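Local structure of esterase (4WY5) at residues F127-A130 against I131-Y135; P227-A230 against S231-N234. The protein probably hydrolyses carboxylic esters, as a fungal carboxylesterase with the alpha/beta hydrolase fold. All coordinates share one frame; numbering follows the deposited sequence.

In the fold
Followed from the N terminus, the chain first meets contact 1, where the loop after strand 113-117 turns into helix 129-143; residues 127-130 lead through the N-cap Pro-128 into its first turn, which 131-135 continue. Roughly ninety residues later, beyond helix 215-225, contact 2 forms where residues 227-230 lead into the short helix 230-233. Each contact is local and closes no long loop. The two stand in series, neither nesting nor crossing, and their centres lie about 17 Å apart. They nevertheless meet: Phe-127 O is 3.9 Å from Pro-227 CG, and the backbones of Phe-127 and Tyr-225 are hydrogen-bonded, tying the residues just ahead of helix 129-143 to the end of helix 215-225.

Contact 1 (F127-A130 against I131-Y135); sequences FPTA and IEEIY
Phe-127 turns its ring away from its own amide nitrogen, beside its carbonyl carbon (chi1 173°), and CE1 meets CD1 of Ile-131 at 3.8 Å. Ile-131 reaches back to it because CG1 lies beside the backbone N (chi1 -66°) and CD1 continues the chain in an extended line. The approach is oblique to the ring. One face of that ring is occupied by Pro-128 CB, which sits over its centre at a height of 3.6 Å, an arrangement that goes with the cis peptide bond between the two residues. Pro-128 is the N-cap of helix 129-143, which follows strand 113-117 in the alpha/beta hydrolase fold, and its carbonyl opens the helical bonding: Glu-132 N donates to Pro-128 O at 3.3 Å. The next two bonds are shorter, Glu-133 N to Thr-129 O and Ile-134 N to Ala-130 O, both 2.9 Å. The first two donors lie in the plane of the accepting carbonyl, whereas Ile-134 N is tilted 20° from that of Ala-130.

Two further pairs lie one turn apart: the extended side chain of Glu-132 runs beside the Pro-128 ring, pointing the same way, with OE2 3.9 Å from CG of the proline, and Glu-133 slants across Thr-129, its OE2 3.9 Å from the threonine CG2. The polar ends find partners elsewhere: Glu-133 OE2 is hydrogen-bonded to Ser-120 OG and Thr-129 OG1 to Lys-126 O, while Glu-132 OE1 has a long, weak ion pair with Lys-63 NZ.

The turn is held between several parts of the fold. Ile-131 and Ile-134 both pack on Leu-166 of helix 162-176, while Glu-133 touches Lys-63 and Leu-65 of strand 63-71, linking the helix to the central sheet.

Contact 2 (P227-A230 against S231-N234); sequences PAPA and SELN
Leu-233 N donates to Pro-229 O at 2.8 Å, and Asn-234 N to Ala-230 O at 3.0 Å; these two i+4 to i bonds define a single short helical turn, 230-233, with Pro-229 as its N-cap. The turn follows helix 215-225, between strands 185-189 and 254-259 of the alpha/beta hydrolase fold. The leucine N-H approaches nearly along the C=O axis but its bond is bent at the hydrogen, whereas the bond from Asn-234 N is almost straight there (177°), although the donor sits tilted from the carbonyl plane of Ala-230. Pro-229 O also receives a weak bond from Glu-232 N, bent to 126°, so one carbonyl gathers two successive backbone N-H groups. The turn ends at Asn-234, whose positive phi takes the chain out of helical conformation.

Around this bonded core the side chains pack at the protein surface. Glu-232 reaches back to the cap residue: with CG beside the backbone N (chi1 -56°) and the chain extended beyond it, the carboxylate crosses the Pro-229 ring at a slant. OE2 lies 3.4 Å from the proline CG, and OE1 meets CD, so both oxygens rest against ring carbons.

Leu-233 instead points its side chain back to the residues leading into the turn, one methyl to Ala-228 and the other to Pro-227, whose ring it crosses at about a right angle. Pro-227 also touches Phe-127, and Ala-230 packs on Val-195 and Thr-239 in adjoining loops. The apolar approaches of the leucine are modest: CD2 is 4.1 Å from Pro-227 CD, and CD1 is 4.2 Å from Ala-228 CB.

Contact 1 (F127-A130 against I131-Y135)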
ATOM      1  N   PHE A 127     -21.198  20.201 -13.480  1.00 30.51           N
ATOM      2  CA  PHE A 127     -19.903  20.234 -14.157  1.00 33.61           C
ATOM      3  C   PHE A 127     -19.868  21.447 -15.079  1.00 32.26           C
ATOM      4  O   PHE A 127     -20.813  21.655 -15.843  1.00 32.06           O
ATOM      5  CB  PHE A 127     -19.685  18.931 -14.951  1.00 33.88           C
ATOM      6  CG  PHE A 127     -18.448  18.928 -15.812  1.00 30.58           C
ATOM      7  CD1 PHE A 127     -17.236  18.492 -15.303  1.00 25.84           C
ATOM      8  CD2 PHE A 127     -18.506  19.361 -17.137  1.00 33.74           C
ATOM      9  CE1 PHE A 127     -16.089  18.483 -16.092  1.00 27.04           C
ATOM     10  CE2 PHE A 127     -17.371  19.366 -17.939  1.00 32.26           C
ATOM     11  CZ  PHE A 127     -16.156  18.922 -17.416  1.00 34.62           C
ATOM     12  N   PRO A 128     -18.777  22.238 -15.032  1.00 33.56           N
ATOM     13  CA  PRO A 128     -17.546  22.041 -14.254  1.00 30.86           C
ATOM     14  C   PRO A 128     -17.295  23.073 -13.153  1.00 29.80           C
ATOM     15  O   PRO A 128     -16.133  23.435 -12.940  1.00 30.48           O
ATOM     16  CB  PRO A 128     -16.462  22.184 -15.323  1.00 30.03           C
ATOM     17  CG  PRO A 128     -17.008  23.321 -16.177  1.00 31.63           C
ATOM     18  CD  PRO A 128     -18.550  23.212 -16.116  1.00 28.97           C
ATOM     19  N   THR A 129     -18.339  23.520 -12.463  1.00 29.43           N
ATOM     20  CA  THR A 129     -18.206  24.611 -11.502  1.00 25.06           C
ATOM     21  C   THR A 129     -17.172  24.321 -10.400  1.00 29.28           C
ATOM     22  O   THR A 129     -16.280  25.141 -10.151  1.00 26.06           O
ATOM     23  CB  THR A 129     -19.571  24.928 -10.841  1.00 26.84           C
ATOM     24  OG1 THR A 129     -20.548  25.210 -11.851  1.00 31.12           O
ATOM     25  CG2 THR A 129     -19.463  26.115  -9.887  1.00 31.94           C
ATOM     26  N   ALA A 130     -17.261  23.146  -9.775  1.00 32.18           N
ATOM     27  CA  ALA A 130     -16.359  22.800  -8.666  1.00 28.11           C
ATOM     28  C   ALA A 130     -14.894  22.745  -9.089  1.00 24.12           C
ATOM     29  O   ALA A 130     -14.027  23.201  -8.344  1.00 30.43           O
ATOM     30  CB  ALA A 130     -16.770  21.480  -8.028  1.00 25.72           C
ATOM     31  N   ILE A 131     -14.609  22.206 -10.271  1.00 24.64           N
ATOM     32  CA  ILE A 131     -13.225  22.169 -10.763  1.00 24.35           C
ATOM     33  C   ILE A 131     -12.657  23.584 -10.838  1.00 29.57           C
ATOM     34  O   ILE A 131     -11.508  23.840 -10.447  1.00 26.10           O
ATOM     35  CB  ILE A 131     -13.126  21.521 -12.156  1.00 27.84           C
ATOM     36  CG1 ILE A 131     -13.500  20.038 -12.103  1.00 25.21           C
ATOM     37  CG2 ILE A 131     -11.726  21.661 -12.726  1.00 25.99           C
ATOM     38  CD1 ILE A 131     -13.509  19.360 -13.479  1.00 24.78           C
ATOM     39  N   GLU A 132     -13.495  24.512 -11.294  1.00 30.57           N
ATOM     40  CA  GLU A 132     -13.103  25.908 -11.430  1.00 30.51           C
ATOM     41  C   GLU A 132     -12.936  26.590 -10.070  1.00 28.16           C
ATOM     42  O   GLU A 132     -12.072  27.455  -9.911  1.00 31.47           O
ATOM     43  CB  GLU A 132     -14.126  26.657 -12.295  1.00 30.30           C
ATOM     44  CG  GLU A 132     -14.024  26.325 -13.798  1.00 31.95           C
ATOM     45  CD  GLU A 132     -15.145  26.945 -14.648  1.00 37.70           C
ATOM     46  OE1 GLU A 132     -16.009  27.674 -14.095  1.00 32.93           O
ATOM     47  OE2 GLU A 132     -15.146  26.711 -15.882  1.00 33.40           O
ATOM     48  N   GLU A 133     -13.749  26.200  -9.090  1.00 24.65           N
ATOM     49  CA  GLU A 133     -13.583  26.723  -7.741  1.00 27.25           C
ATOM     50  C   GLU A 133     -12.271  26.228  -7.131  1.00 27.72           C
ATOM     51  O   GLU A 133     -11.546  26.979  -6.461  1.00 26.48           O
ATOM     52  CB  GLU A 133     -14.772  26.326  -6.850  1.00 29.04           C
ATOM     53  CG  GLU A 133     -16.037  27.142  -7.113  1.00 32.91           C
ATOM     54  CD  GLU A 133     -17.296  26.543  -6.506  1.00 34.77           C
ATOM     55  OE1 GLU A 133     -17.296  25.336  -6.184  1.00 29.48           O
ATOM     56  OE2 GLU A 133     -18.311  27.275  -6.393  1.00 38.46           O
ATOM     57  N   ILE A 134     -11.937  24.972  -7.393  1.00 24.02           N
ATOM     58  CA  ILE A 134     -10.786  24.395  -6.728  1.00 26.00           C
ATOM     59  C   ILE A 134      -9.512  24.977  -7.343  1.00 30.61           C
ATOM     60  O   ILE A 134      -8.519  25.242  -6.630  1.00 25.98           O
ATOM     61  CB  ILE A 134     -10.825  22.858  -6.796  1.00 26.38           C
ATOM     62  CG1 ILE A 134     -12.064  22.363  -6.031  1.00 23.37           C
ATOM     63  CG2 ILE A 134      -9.553  22.262  -6.226  1.00 22.54           C
ATOM     64  CD1 ILE A 134     -12.390  20.926  -6.234  1.00 17.89           C
ATOM     65  N   TYR A 135      -9.561  25.252  -8.645  1.00 28.39           N
ATOM     66  CA  TYR A 135      -8.446  25.940  -9.290  1.00 30.87           C
ATOM     67  C   TYR A 135      -8.277  27.346  -8.690  1.00 31.78           C
ATOM     68  O   TYR A 135      -7.155  27.775  -8.391  1.00 32.16           O
ATOM     69  CB  TYR A 135      -8.649  26.014 -10.815  1.00 31.35           C
ATOM     70  CG  TYR A 135      -7.605  26.860 -11.537  1.00 37.86           C
ATOM     71  CD1 TYR A 135      -6.299  26.402 -11.714  1.00 32.87           C
ATOM     72  CD2 TYR A 135      -7.930  28.128 -12.035  1.00 37.73           C
ATOM     73  CE1 TYR A 135      -5.347  27.180 -12.373  1.00 33.23           C
ATOM     74  CE2 TYR A 135      -6.990  28.910 -12.696  1.00 31.60           C
ATOM     75  CZ  TYR A 135      -5.705  28.432 -12.858  1.00 33.98           C
ATOM     76  OH  TYR A 135      -4.777  29.204 -13.512  1.00 36.17           O
TER

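Contact 2 (P227-A230 against S231-N234)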
ATOM      1  N   PRO A 227     -24.418  17.874 -16.876  1.00 36.88           N
ATOM      2  CA  PRO A 227     -25.422  18.709 -17.549  1.00 39.13           C
ATOM      3  C   PRO A 227     -25.981  18.057 -18.809  1.00 39.60           C
ATOM      4  O   PRO A 227     -26.936  18.577 -19.379  1.00 38.61           O
ATOM      5  CB  PRO A 227     -24.642  19.987 -17.892  1.00 34.53           C
ATOM      6  CG  PRO A 227     -23.245  19.522 -18.061  1.00 36.01           C
ATOM      7  CD  PRO A 227     -23.052  18.395 -17.064  1.00 39.06           C
ATOM      8  N   ALA A 228     -25.375  16.943 -19.220  1.00 40.39           N
ATOM      9  CA  ALA A 228     -25.815  16.143 -20.365  1.00 37.42           C
ATOM     10  C   ALA A 228     -25.286  14.714 -20.173  1.00 38.23           C
ATOM     11  O   ALA A 228     -24.535  14.468 -19.238  1.00 37.35           O
ATOM     12  CB  ALA A 228     -25.321  16.751 -21.687  1.00 33.14           C
ATOM     13  N   PRO A 229     -25.707  13.757 -21.022  1.00 39.97           N
ATOM     14  CA  PRO A 229     -25.123  12.418 -20.842  1.00 33.87           C
ATOM     15  C   PRO A 229     -23.644  12.349 -21.217  1.00 38.19           C
ATOM     16  O   PRO A 229     -23.186  13.031 -22.141  1.00 35.59           O
ATOM     17  CB  PRO A 229     -25.958  11.519 -21.763  1.00 37.41           C
ATOM     18  CG  PRO A 229     -27.137  12.314 -22.165  1.00 41.63           C
ATOM     19  CD  PRO A 229     -26.911  13.752 -21.875  1.00 33.94           C
ATOM     20  N   ALA A 230     -22.905  11.522 -20.483  1.00 40.30           N
ATOM     21  CA  ALA A 230     -21.450  11.459 -20.613  1.00 37.83           C
ATOM     22  C   ALA A 230     -21.011  11.149 -22.034  1.00 34.89           C
ATOM     23  O   ALA A 230     -20.013  11.684 -22.529  1.00 29.78           O
ATOM     24  CB  ALA A 230     -20.886  10.421 -19.658  1.00 35.59           C
ATOM     25  N   SER A 231     -21.773  10.295 -22.700  1.00 34.23           N
ATOM     26  CA  SER A 231     -21.425   9.912 -24.058  1.00 43.44           C
ATOM     27  C   SER A 231     -21.595  11.073 -25.058  1.00 41.04           C
ATOM     28  O   SER A 231     -20.886  11.139 -26.068  1.00 39.96           O
ATOM     29  CB  SER A 231     -22.260   8.712 -24.499  1.00 39.71           C
ATOM     30  OG  SER A 231     -21.731   8.191 -25.698  1.00 40.53           O
ATOM     31  N   GLU A 232     -22.526  11.981 -24.769  1.00 37.33           N
ATOM     32  CA  GLU A 232     -22.713  13.200 -25.570  1.00 40.79           C
ATOM     33  C   GLU A 232     -21.771  14.314 -25.116  1.00 37.27           C
ATOM     34  O   GLU A 232     -21.374  15.170 -25.907  1.00 36.95           O
ATOM     35  CB  GLU A 232     -24.166  13.682 -25.492  1.00 36.08           C
ATOM     36  CG  GLU A 232     -25.198  12.620 -25.917  1.00 48.35           C
ATOM     37  CD  GLU A 232     -26.650  13.066 -25.709  1.00 58.30           C
ATOM     38  OE1 GLU A 232     -26.909  14.291 -25.664  1.00 55.35           O
ATOM     39  OE2 GLU A 232     -27.532  12.181 -25.588  1.00 57.83           O
ATOM     40  N   LEU A 233     -21.426  14.311 -23.832  1.00 40.12           N
ATOM     41  CA  LEU A 233     -20.548  15.340 -23.277  1.00 38.58           C
ATOM     42  C   LEU A 233     -19.124  15.230 -23.847  1.00 36.39           C
ATOM     43  O   LEU A 233     -18.524  16.238 -24.216  1.00 34.73           O
ATOM     44  CB  LEU A 233     -20.537  15.259 -21.751  1.00 41.04           C
ATOM     45  CG  LEU A 233     -20.308  16.581 -21.012  1.00 42.37           C
ATOM     46  CD1 LEU A 233     -21.235  17.651 -21.545  1.00 30.93           C
ATOM     47  CD2 LEU A 233     -20.518  16.391 -19.515  1.00 38.92           C
ATOM     48  N   ASN A 234     -18.585  14.010 -23.889  1.00 39.04           N
ATOM     49  CA  ASN A 234     -17.292  13.743 -24.531  1.00 37.24           C
ATOM     50  C   ASN A 234     -16.156  14.641 -24.003  1.00 38.43           C
ATOM     51  O   ASN A 234     -15.348  15.149 -24.781  1.00 39.08           O
ATOM     52  CB  ASN A 234     -17.423  13.911 -26.055  1.00 34.08           C
ATOM     53  CG  ASN A 234     -16.357  13.149 -26.827  1.00 42.18           C
ATOM     54  OD1 ASN A 234     -15.928  12.065 -26.417  1.00 39.48           O
ATOM     55  ND2 ASN A 234     -15.920  13.716 -27.956  1.00 37.80           N
TER